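Local structure of glycosyltransferase Gtf1 (Streptococcus gordonii, 5E9T) at residues 29-43 / 52-66. The protein belongs to the glycosyltransferases of the GT-B clan and carries an extended beta-sheet domain. The protein carries 1 engineered substitution. Numbering follows the deposited sequence.
Sequences RRIQQPAKFIFMDMI and TENIGFLDEEIIWLY
Glu61 OE1 is gripped twice. Arg29 NH2 reaches it at 3.2 Å on the syn side, in the guanidinium plane. The backbone N of Leu58 comes to the same oxygen on the anti side, tilted out of the carboxylate plane, at 2.7 Å. Arg29 NE binds the other oxygen, Glu61 OE2, also at 2.7 Å and tilted, which makes a side-on salt bridge with the planes nearly coplanar. Arg29 NH2 further donates to Gly56 O, so the end of helix 17-30 is tied to the turn after helix 48-55. Leu58 CD2 lies over one face of the guanidinium, toward its rim.

Strands 35-39 and 62-64 run parallel as neighbours and, with helix 48-55, form a beta-alpha-beta unit. Strand 62-64 is the outermost strand on this side of the Rossmann-like N-terminal sheet, and strand 3-7 borders 35-39 on its other flank. Four backbone bonds join the pair, from Phe37 N to Glu61 O through to Leu65 N to Phe39 O.

Phe57 brings CE1 over one face of the Phe37 ring, 3.4 Å from Phe37 CD2, with the ring planes 50° apart. Ile62 CD1 sits at the edge of the Phe39 ring, on the sheet face that carries Phe37. Ile38 and Ile63 lie side by side on the other.

At the end of strand 62-64, Trp64 sets CG anti to its backbone N (chi1 -178°), which carries the indole toward the chain after strand 35-39; its NE1 meets Asp41 O in the ring plane at 2.6 Å. Selenomethionine Met42 bends to put CE over the centre of the Tyr66 ring. Its SE lies at the Trp64 edge, 3.7 Å from Trp64 CZ2. Tyr66 OH bonds to Glu184 and Lys197.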
ATOM      1  N   ARG A  29      -0.699 -40.171 -12.375  1.00 58.04           N
ATOM      2  CA  ARG A  29      -1.846 -40.726 -13.087  1.00 61.84           C
ATOM      3  C   ARG A  29      -2.095 -42.175 -12.687  1.00 64.13           C
ATOM      4  O   ARG A  29      -3.203 -42.534 -12.272  1.00 69.34           O
ATOM      5  CB  ARG A  29      -1.639 -40.616 -14.599  1.00 60.56           C
ATOM      6  CG  ARG A  29      -1.645 -39.198 -15.135  1.00 55.97           C
ATOM      7  CD  ARG A  29      -1.769 -39.184 -16.647  1.00 55.68           C
ATOM      8  NE  ARG A  29      -1.221 -37.963 -17.227  1.00 57.90           N
ATOM      9  CZ  ARG A  29      -0.178 -37.934 -18.049  1.00 63.57           C
ATOM     10  NH1 ARG A  29       0.424 -39.063 -18.398  1.00 72.25           N
ATOM     11  NH2 ARG A  29       0.259 -36.778 -18.530  1.00 63.07           N
ATOM     12  N   ARG A  30      -1.071 -43.025 -12.809  1.00 65.08           N
ATOM     13  CA  ARG A  30      -1.235 -44.443 -12.493  1.00 67.00           C
ATOM     14  C   ARG A  30      -1.663 -44.644 -11.047  1.00 67.28           C
ATOM     15  O   ARG A  30      -2.486 -45.517 -10.750  1.00 72.21           O
ATOM     16  CB  ARG A  30       0.064 -45.195 -12.756  1.00 69.57           C
ATOM     17  CG  ARG A  30       0.627 -45.013 -14.138  1.00 69.99           C
ATOM     18  CD  ARG A  30       2.009 -45.608 -14.194  1.00 71.25           C
ATOM     19  NE  ARG A  30       2.408 -45.939 -15.553  1.00 79.07           N
ATOM     20  CZ  ARG A  30       3.657 -45.861 -15.988  1.00 85.65           C
ATOM     21  NH1 ARG A  30       4.609 -45.446 -15.171  1.00 90.21           N
ATOM     22  NH2 ARG A  30       3.953 -46.180 -17.239  1.00 87.53           N
ATOM     23  N   ILE A  31      -1.104 -43.852 -10.133  1.00 65.07           N
ATOM     24  CA  ILE A  31      -1.502 -43.889  -8.736  1.00 64.29           C
ATOM     25  C   ILE A  31      -2.942 -43.439  -8.540  1.00 68.31           C
ATOM     26  O   ILE A  31      -3.522 -43.674  -7.475  1.00 72.79           O
ATOM     27  CB  ILE A  31      -0.518 -43.027  -7.915  1.00 62.59           C
ATOM     28  CG1 ILE A  31       0.914 -43.458  -8.221  1.00 66.06           C
ATOM     29  CG2 ILE A  31      -0.783 -43.141  -6.423  1.00 61.11           C
ATOM     30  CD1 ILE A  31       1.943 -42.717  -7.429  1.00 69.13           C
ATOM     31  N   GLN A  32      -3.541 -42.823  -9.561  1.00 66.54           N
ATOM     32  CA  GLN A  32      -4.901 -42.288  -9.492  1.00 64.01           C
ATOM     33  C   GLN A  32      -5.023 -41.207  -8.424  1.00 63.20           C
ATOM     34  O   GLN A  32      -6.090 -41.009  -7.839  1.00 67.61           O
ATOM     35  CB  GLN A  32      -5.934 -43.397  -9.266  1.00 65.12           C
ATOM     36  CG  GLN A  32      -6.404 -44.062 -10.548  1.00 74.98           C
ATOM     37  CD  GLN A  32      -6.444 -45.574 -10.445  1.00 83.83           C
ATOM     38  OE1 GLN A  32      -6.769 -46.129  -9.396  1.00 90.11           O
ATOM     39  NE2 GLN A  32      -6.113 -46.249 -11.541  1.00 83.51           N
ATOM     40  N   GLN A  33      -3.926 -40.497  -8.161  1.00 59.73           N
ATOM     41  CA  GLN A  33      -3.970 -39.323  -7.304  1.00 60.58           C
ATOM     42  C   GLN A  33      -4.171 -38.110  -8.203  1.00 57.82           C
ATOM     43  O   GLN A  33      -3.225 -37.706  -8.899  1.00 59.13           O
ATOM     44  CB  GLN A  33      -2.684 -39.193  -6.500  1.00 65.40           C
ATOM     45  CG  GLN A  33      -2.652 -37.989  -5.574  1.00 75.23           C
ATOM     46  CD  GLN A  33      -3.481 -38.194  -4.321  1.00 85.68           C
ATOM     47  OE1 GLN A  33      -3.911 -37.232  -3.685  1.00 92.86           O
ATOM     48  NE2 GLN A  33      -3.704 -39.452  -3.957  1.00 85.77           N
ATOM     49  N   PRO A  34      -5.359 -37.505  -8.228  1.00 50.36           N
ATOM     50  CA  PRO A  34      -5.625 -36.451  -9.214  1.00 48.54           C
ATOM     51  C   PRO A  34      -4.794 -35.209  -8.940  1.00 44.88           C
ATOM     52  O   PRO A  34      -4.673 -34.755  -7.800  1.00 47.13           O
ATOM     53  CB  PRO A  34      -7.123 -36.176  -9.042  1.00 42.97           C
ATOM     54  CG  PRO A  34      -7.415 -36.581  -7.644  1.00 39.34           C
ATOM     55  CD  PRO A  34      -6.515 -37.748  -7.350  1.00 43.50           C
ATOM     56  N   ALA A  35      -4.218 -34.659 -10.004  1.00 40.16           N
ATOM     57  CA  ALA A  35      -3.295 -33.545  -9.880  1.00 41.52           C
ATOM     58  C   ALA A  35      -3.608 -32.468 -10.906  1.00 40.22           C
ATOM     59  O   ALA A  35      -4.110 -32.745 -11.999  1.00 44.75           O
ATOM     60  CB  ALA A  35      -1.841 -34.002 -10.047  1.00 44.21           C
ATOM     61  N   LYS A  36      -3.307 -31.231 -10.530  1.00 36.57           N
ATOM     62  CA  LYS A  36      -3.332 -30.090 -11.429  1.00 35.50           C
ATOM     63  C   LYS A  36      -1.952 -29.450 -11.423  1.00 30.07           C
ATOM     64  O   LYS A  36      -1.289 -29.393 -10.381  1.00 29.74           O
ATOM     65  CB  LYS A  36      -4.399 -29.073 -11.007  1.00 32.00           C
ATOM     66  CG  LYS A  36      -5.828 -29.593 -11.089  1.00 28.20           C
ATOM     67  CD  LYS A  36      -6.407 -29.411 -12.481  1.00 31.75           C
ATOM     68  CE  LYS A  36      -7.753 -30.101 -12.621  1.00 41.57           C
ATOM     69  NZ  LYS A  36      -7.602 -31.570 -12.833  1.00 50.40           N
ATOM     70  N   PHE A  37      -1.512 -28.982 -12.587  1.00 28.01           N
ATOM     71  CA  PHE A  37      -0.195 -28.372 -12.735  1.00 31.72           C
ATOM     72  C   PHE A  37      -0.382 -26.907 -13.109  1.00 35.66           C
ATOM     73  O   PHE A  37      -0.897 -26.593 -14.188  1.00 36.89           O
ATOM     74  CB  PHE A  37       0.644 -29.128 -13.762  1.00 29.70           C
ATOM     75  CG  PHE A  37       1.163 -30.442 -13.251  1.00 33.90           C
ATOM     76  CD1 PHE A  37       0.319 -31.534 -13.124  1.00 34.08           C
ATOM     77  CD2 PHE A  37       2.487 -30.579 -12.873  1.00 37.57           C
ATOM     78  CE1 PHE A  37       0.790 -32.740 -12.642  1.00 34.88           C
ATOM     79  CE2 PHE A  37       2.964 -31.785 -12.392  1.00 41.53           C
ATOM     80  CZ  PHE A  37       2.113 -32.866 -12.277  1.00 34.45           C
ATOM     81  N   ILE A  38       0.044 -26.021 -12.212  1.00 33.99           N
ATOM     82  CA  ILE A  38      -0.257 -24.596 -12.273  1.00 32.92           C
ATOM     83  C   ILE A  38       0.949 -23.844 -12.820  1.00 27.56           C
ATOM     84  O   ILE A  38       2.093 -24.111 -12.427  1.00 32.82           O
ATOM     85  CB  ILE A  38      -0.655 -24.078 -10.876  1.00 37.36           C
ATOM     86  CG1 ILE A  38      -1.940 -24.768 -10.406  1.00 33.86           C
ATOM     87  CG2 ILE A  38      -0.804 -22.560 -10.872  1.00 37.06           C
ATOM     88  CD1 ILE A  38      -2.196 -24.653  -8.918  1.00 38.55           C
ATOM     89  N   PHE A  39       0.698 -22.904 -13.730  1.00 23.98           N
ATOM     90  CA  PHE A  39       1.731 -22.048 -14.305  1.00 18.49           C
ATOM     91  C   PHE A  39       1.339 -20.595 -14.085  1.00 15.57           C
ATOM     92  O   PHE A  39       0.254 -20.173 -14.496  1.00 17.96           O
ATOM     93  CB  PHE A  39       1.919 -22.332 -15.795  1.00 16.57           C
ATOM     94  CG  PHE A  39       2.560 -23.657 -16.083  1.00 15.97           C
ATOM     95  CD1 PHE A  39       1.791 -24.801 -16.209  1.00 11.73           C
ATOM     96  CD2 PHE A  39       3.935 -23.756 -16.230  1.00 16.19           C
ATOM     97  CE1 PHE A  39       2.379 -26.021 -16.474  1.00 14.82           C
ATOM     98  CE2 PHE A  39       4.529 -24.975 -16.494  1.00 17.28           C
ATOM     99  CZ  PHE A  39       3.749 -26.109 -16.618  1.00 14.35           C
HETATM  100  N   MSE A  40       2.212 -19.838 -13.424  1.00 19.39           N
HETATM  101  CA  MSE A  40       1.911 -18.449 -13.081  1.00 29.37           C
HETATM  102  C   MSE A  40       2.321 -17.416 -14.126  1.00 15.92           C
HETATM  103  O   MSE A  40       1.861 -16.277 -14.079  1.00 16.27           O
HETATM  104  CB  MSE A  40       2.585 -18.085 -11.757  1.00 49.19           C
HETATM  105  CG  MSE A  40       2.243 -19.007 -10.615  1.00 71.18           C
HETATM  106 SE   MSE A  40       0.405 -18.832 -10.047  1.00 75.42          SE
HETATM  107  CE  MSE A  40       0.559 -19.777  -8.358  1.00102.31           C
ATOM    108  N   ASP A  41       3.179 -17.800 -15.068  1.00 18.70           N
ATOM    109  CA  ASP A  41       3.714 -16.817 -15.997  1.00 26.15           C
ATOM    110  C   ASP A  41       2.669 -16.435 -17.041  1.00 23.15           C
ATOM    111  O   ASP A  41       1.734 -17.185 -17.333  1.00 23.56           O
ATOM    112  CB  ASP A  41       4.973 -17.344 -16.689  1.00 33.47           C
ATOM    113  CG  ASP A  41       6.202 -17.262 -15.804  1.00 37.94           C
ATOM    114  OD1 ASP A  41       6.141 -16.582 -14.759  1.00 42.39           O
ATOM    115  OD2 ASP A  41       7.233 -17.872 -16.160  1.00 38.94           O
HETATM  116  N   MSE A  42       2.851 -15.255 -17.619  1.00 16.82           N
HETATM  117  CA  MSE A  42       1.978 -14.803 -18.683  1.00 27.19           C
HETATM  118  C   MSE A  42       2.590 -15.265 -19.987  1.00 23.87           C
HETATM  119  O   MSE A  42       3.604 -14.726 -20.425  1.00 32.06           O
HETATM  120  CB  MSE A  42       1.844 -13.278 -18.627  1.00 41.35           C
HETATM  121  CG  MSE A  42       1.260 -12.580 -19.836  1.00 46.25           C
HETATM  122 SE   MSE A  42      -0.414 -13.304 -20.400  1.00 52.81          SE
HETATM  123  CE  MSE A  42      -1.606 -12.318 -19.262  1.00 60.70           C
ATOM    124  N   ILE A  43       1.972 -16.271 -20.604  1.00 17.79           N
ATOM    125  CA  ILE A  43       2.513 -16.914 -21.797  1.00 21.66           C
ATOM    126  C   ILE A  43       1.532 -16.670 -22.935  1.00 28.31           C
ATOM    127  O   ILE A  43       0.512 -17.362 -23.043  1.00 38.03           O
ATOM    128  CB  ILE A  43       2.728 -18.412 -21.565  1.00 22.43           C
ATOM    129  CG1 ILE A  43       3.489 -18.627 -20.253  1.00 26.25           C
ATOM    130  CG2 ILE A  43       3.455 -19.039 -22.736  1.00 28.84           C
ATOM    131  CD1 ILE A  43       3.373 -20.024 -19.690  1.00 30.75           C
ATOM    132  N   THR A  52       2.434 -27.427 -23.043  1.00 22.41           N
ATOM    133  CA  THR A  52       2.198 -28.488 -22.069  1.00 26.29           C
ATOM    134  C   THR A  52       2.045 -29.844 -22.748  1.00 35.72           C
ATOM    135  O   THR A  52       2.557 -30.855 -22.252  1.00 36.45           O
ATOM    136  CB  THR A  52       0.960 -28.165 -21.237  1.00 26.55           C
ATOM    137  OG1 THR A  52      -0.180 -28.066 -22.100  1.00 31.23           O
ATOM    138  CG2 THR A  52       1.149 -26.851 -20.500  1.00 27.35           C
ATOM    139  N   GLU A  53       1.335 -29.888 -23.877  1.00 38.43           N
ATOM    140  CA  GLU A  53       1.206 -31.140 -24.617  1.00 42.60           C
ATOM    141  C   GLU A  53       2.545 -31.594 -25.182  1.00 40.79           C
ATOM    142  O   GLU A  53       2.799 -32.802 -25.278  1.00 43.24           O
ATOM    143  CB  GLU A  53       0.174 -30.981 -25.734  1.00 45.85           C
ATOM    144  CG  GLU A  53       0.114 -32.141 -26.713  1.00 54.63           C
ATOM    145  CD  GLU A  53      -1.174 -32.161 -27.510  1.00 68.25           C
ATOM    146  OE1 GLU A  53      -2.207 -32.595 -26.958  1.00 72.97           O
ATOM    147  OE2 GLU A  53      -1.157 -31.732 -28.684  1.00 74.26           O
ATOM    148  N   ASN A  54       3.414 -30.649 -25.544  1.00 32.20           N
ATOM    149  CA  ASN A  54       4.727 -31.013 -26.062  1.00 33.10           C
ATOM    150  C   ASN A  54       5.539 -31.788 -25.036  1.00 34.44           C
ATOM    151  O   ASN A  54       6.364 -32.631 -25.406  1.00 37.71           O
ATOM    152  CB  ASN A  54       5.486 -29.758 -26.492  1.00 40.15           C
ATOM    153  CG  ASN A  54       6.783 -30.080 -27.195  1.00 42.86           C
ATOM    154  OD1 ASN A  54       6.815 -30.896 -28.116  1.00 47.63           O
ATOM    155  ND2 ASN A  54       7.867 -29.443 -26.763  1.00 42.60           N
ATOM    156  N   ILE A  55       5.334 -31.511 -23.747  1.00 35.77           N
ATOM    157  CA  ILE A  55       6.090 -32.167 -22.689  1.00 38.72           C
ATOM    158  C   ILE A  55       5.339 -33.338 -22.063  1.00 39.86           C
ATOM    159  O   ILE A  55       5.911 -34.047 -21.222  1.00 45.21           O
ATOM    160  CB  ILE A  55       6.508 -31.143 -21.616  1.00 40.80           C
ATOM    161  CG1 ILE A  55       7.831 -31.547 -20.968  1.00 46.84           C
ATOM    162  CG2 ILE A  55       5.432 -30.998 -20.571  1.00 40.31           C
ATOM    163  CD1 ILE A  55       8.302 -30.570 -19.918  1.00 50.48           C
ATOM    164  N   GLY A  56       4.094 -33.592 -22.473  1.00 37.75           N
ATOM    165  CA  GLY A  56       3.370 -34.772 -22.033  1.00 42.09           C
ATOM    166  C   GLY A  56       2.179 -34.559 -21.113  1.00 48.84           C
ATOM    167  O   GLY A  56       1.502 -35.547 -20.798  1.00 59.22           O
ATOM    168  N   PHE A  57       1.894 -33.340 -20.656  1.00 39.13           N
ATOM    169  CA  PHE A  57       0.700 -33.148 -19.840  1.00 34.29           C
ATOM    170  C   PHE A  57      -0.570 -33.381 -20.655  1.00 41.80           C
ATOM    171  O   PHE A  57      -0.579 -33.300 -21.887  1.00 47.59           O
ATOM    172  CB  PHE A  57       0.637 -31.737 -19.251  1.00 33.06           C
ATOM    173  CG  PHE A  57       1.707 -31.440 -18.249  1.00 31.88           C
ATOM    174  CD1 PHE A  57       1.661 -31.984 -16.978  1.00 32.33           C
ATOM    175  CD2 PHE A  57       2.738 -30.577 -18.565  1.00 25.86           C
ATOM    176  CE1 PHE A  57       2.646 -31.697 -16.054  1.00 26.36           C
ATOM    177  CE2 PHE A  57       3.724 -30.288 -17.647  1.00 20.54           C
ATOM    178  CZ  PHE A  57       3.678 -30.846 -16.391  1.00 23.46           C
ATOM    179  N   LEU A  58      -1.656 -33.674 -19.945  1.00 44.97           N
ATOM    180  CA  LEU A  58      -2.991 -33.659 -20.523  1.00 43.22           C
ATOM    181  C   LEU A  58      -3.630 -32.302 -20.259  1.00 43.62           C
ATOM    182  O   LEU A  58      -3.402 -31.692 -19.211  1.00 40.97           O
ATOM    183  CB  LEU A  58      -3.860 -34.772 -19.934  1.00 39.91           C
ATOM    184  CG  LEU A  58      -3.261 -36.179 -19.878  1.00 43.72           C
ATOM    185  CD1 LEU A  58      -4.235 -37.152 -19.227  1.00 46.47           C
ATOM    186  CD2 LEU A  58      -2.865 -36.656 -21.265  1.00 42.11           C
ATOM    187  N   ASP A  59      -4.419 -31.822 -21.225  1.00 46.74           N
ATOM    188  CA  ASP A  59      -5.052 -30.515 -21.071  1.00 49.92           C
ATOM    189  C   ASP A  59      -5.923 -30.459 -19.825  1.00 49.73           C
ATOM    190  O   ASP A  59      -6.052 -29.398 -19.202  1.00 48.80           O
ATOM    191  CB  ASP A  59      -5.877 -30.180 -22.312  1.00 54.46           C
ATOM    192  CG  ASP A  59      -5.084 -30.333 -23.595  1.00 65.25           C
ATOM    193  OD1 ASP A  59      -3.837 -30.407 -23.518  1.00 76.70           O
ATOM    194  OD2 ASP A  59      -5.706 -30.381 -24.677  1.00 67.40           O
ATOM    195  N   GLU A  60      -6.515 -31.589 -19.437  1.00 47.95           N
ATOM    196  CA  GLU A  60      -7.288 -31.665 -18.205  1.00 51.87           C
ATOM    197  C   GLU A  60      -6.433 -31.484 -16.956  1.00 48.32           C
ATOM    198  O   GLU A  60      -6.990 -31.296 -15.869  1.00 52.25           O
ATOM    199  CB  GLU A  60      -8.025 -33.006 -18.151  1.00 60.60           C
ATOM    200  CG  GLU A  60      -7.230 -34.154 -18.757  1.00 78.80           C
ATOM    201  CD  GLU A  60      -7.958 -35.484 -18.687  1.00 91.16           C
ATOM    202  OE1 GLU A  60      -7.950 -36.222 -19.697  1.00 94.21           O
ATOM    203  OE2 GLU A  60      -8.534 -35.793 -17.623  1.00 97.42           O
ATOM    204  N   GLU A  61      -5.106 -31.554 -17.075  1.00 39.01           N
ATOM    205  CA  GLU A  61      -4.207 -31.379 -15.942  1.00 35.99           C
ATOM    206  C   GLU A  61      -3.684 -29.955 -15.776  1.00 35.23           C
ATOM    207  O   GLU A  61      -3.068 -29.661 -14.746  1.00 36.70           O
ATOM    208  CB  GLU A  61      -3.011 -32.331 -16.071  1.00 38.66           C
ATOM    209  CG  GLU A  61      -3.363 -33.799 -15.923  1.00 44.65           C
ATOM    210  CD  GLU A  61      -2.259 -34.717 -16.415  1.00 50.69           C
ATOM    211  OE1 GLU A  61      -1.549 -34.340 -17.371  1.00 56.85           O
ATOM    212  OE2 GLU A  61      -2.098 -35.815 -15.842  1.00 50.79           O
ATOM    213  N   ILE A  62      -3.912 -29.069 -16.741  1.00 30.92           N
ATOM    214  CA  ILE A  62      -3.238 -27.774 -16.786  1.00 28.02           C
ATOM    215  C   ILE A  62      -4.127 -26.707 -16.166  1.00 30.25           C
ATOM    216  O   ILE A  62      -5.311 -26.598 -16.504  1.00 41.15           O
ATOM    217  CB  ILE A  62      -2.858 -27.393 -18.227  1.00 21.45           C
ATOM    218  CG1 ILE A  62      -1.776 -28.337 -18.753  1.00 18.93           C
ATOM    219  CG2 ILE A  62      -2.401 -25.936 -18.296  1.00 19.18           C
ATOM    220  CD1 ILE A  62      -0.600 -28.483 -17.816  1.00 24.00           C
ATOM    221  N   ILE A  63      -3.554 -25.918 -15.262  1.00 20.79           N
ATOM    222  CA  ILE A  63      -4.179 -24.704 -14.754  1.00 23.11           C
ATOM    223  C   ILE A  63      -3.241 -23.552 -15.083  1.00 27.07           C
ATOM    224  O   ILE A  63      -2.140 -23.462 -14.526  1.00 31.65           O
ATOM    225  CB  ILE A  63      -4.457 -24.769 -13.247  1.00 22.46           C
ATOM    226  CG1 ILE A  63      -5.568 -25.775 -12.944  1.00 24.09           C
ATOM    227  CG2 ILE A  63      -4.815 -23.389 -12.707  1.00 23.38           C
ATOM    228  CD1 ILE A  63      -5.963 -25.808 -11.486  1.00 31.99           C
ATOM    229  N   TRP A  64      -3.667 -22.676 -15.984  1.00 23.16           N
ATOM    230  CA  TRP A  64      -2.932 -21.455 -16.277  1.00 15.54           C
ATOM    231  C   TRP A  64      -3.567 -20.310 -15.501  1.00 13.70           C
ATOM    232  O   TRP A  64      -4.788 -20.117 -15.558  1.00  9.20           O
ATOM    233  CB  TRP A  64      -2.924 -21.144 -17.773  1.00 13.38           C
ATOM    234  CG  TRP A  64      -2.123 -19.924 -18.082  1.00 13.87           C
ATOM    235  CD1 TRP A  64      -1.034 -19.474 -17.400  1.00 12.24           C
ATOM    236  CD2 TRP A  64      -2.357 -18.980 -19.134  1.00 15.49           C
ATOM    237  NE1 TRP A  64      -0.567 -18.313 -17.965  1.00 19.89           N
ATOM    238  CE2 TRP A  64      -1.363 -17.987 -19.031  1.00 21.56           C
ATOM    239  CE3 TRP A  64      -3.309 -18.878 -20.153  1.00 10.90           C
ATOM    240  CZ2 TRP A  64      -1.291 -16.906 -19.909  1.00 18.06           C
ATOM    241  CZ3 TRP A  64      -3.238 -17.805 -21.023  1.00 15.55           C
ATOM    242  CH2 TRP A  64      -2.236 -16.833 -20.895  1.00 17.59           C
ATOM    243  N   LEU A  65      -2.732 -19.555 -14.782  1.00 17.50           N
ATOM    244  CA  LEU A  65      -3.223 -18.517 -13.882  1.00 12.71           C
ATOM    245  C   LEU A  65      -4.214 -17.589 -14.570  1.00 11.45           C
ATOM    246  O   LEU A  65      -5.324 -17.365 -14.076  1.00 14.11           O
ATOM    247  CB  LEU A  65      -2.049 -17.708 -13.333  1.00  4.52           C
ATOM    248  CG  LEU A  65      -2.489 -16.464 -12.564  1.00  6.54           C
ATOM    249  CD1 LEU A  65      -3.268 -16.892 -11.350  1.00 11.86           C
ATOM    250  CD2 LEU A  65      -1.302 -15.607 -12.165  1.00 12.76           C
ATOM    251  N   TYR A  66      -3.830 -17.042 -15.720  1.00  9.04           N
ATOM    252  CA  TYR A  66      -4.643 -16.008 -16.342  1.00 12.52           C
ATOM    253  C   TYR A  66      -5.874 -16.577 -17.035  1.00 13.89           C
ATOM    254  O   TYR A  66      -6.885 -15.881 -17.160  1.00 18.16           O
ATOM    255  CB  TYR A  66      -3.790 -15.210 -17.321  1.00 13.77           C
ATOM    256  CG  TYR A  66      -2.639 -14.497 -16.649  1.00 15.12           C
ATOM    257  CD1 TYR A  66      -2.827 -13.269 -16.044  1.00 24.85           C
ATOM    258  CD2 TYR A  66      -1.367 -15.057 -16.612  1.00 13.01           C
ATOM    259  CE1 TYR A  66      -1.785 -12.607 -15.429  1.00 24.55           C
ATOM    260  CE2 TYR A  66      -0.314 -14.398 -15.992  1.00 17.93           C
ATOM    261  CZ  TYR A  66      -0.536 -13.170 -15.406  1.00 22.92           C
ATOM    262  OH  TYR A  66       0.484 -12.488 -14.789  1.00 37.60           O
TER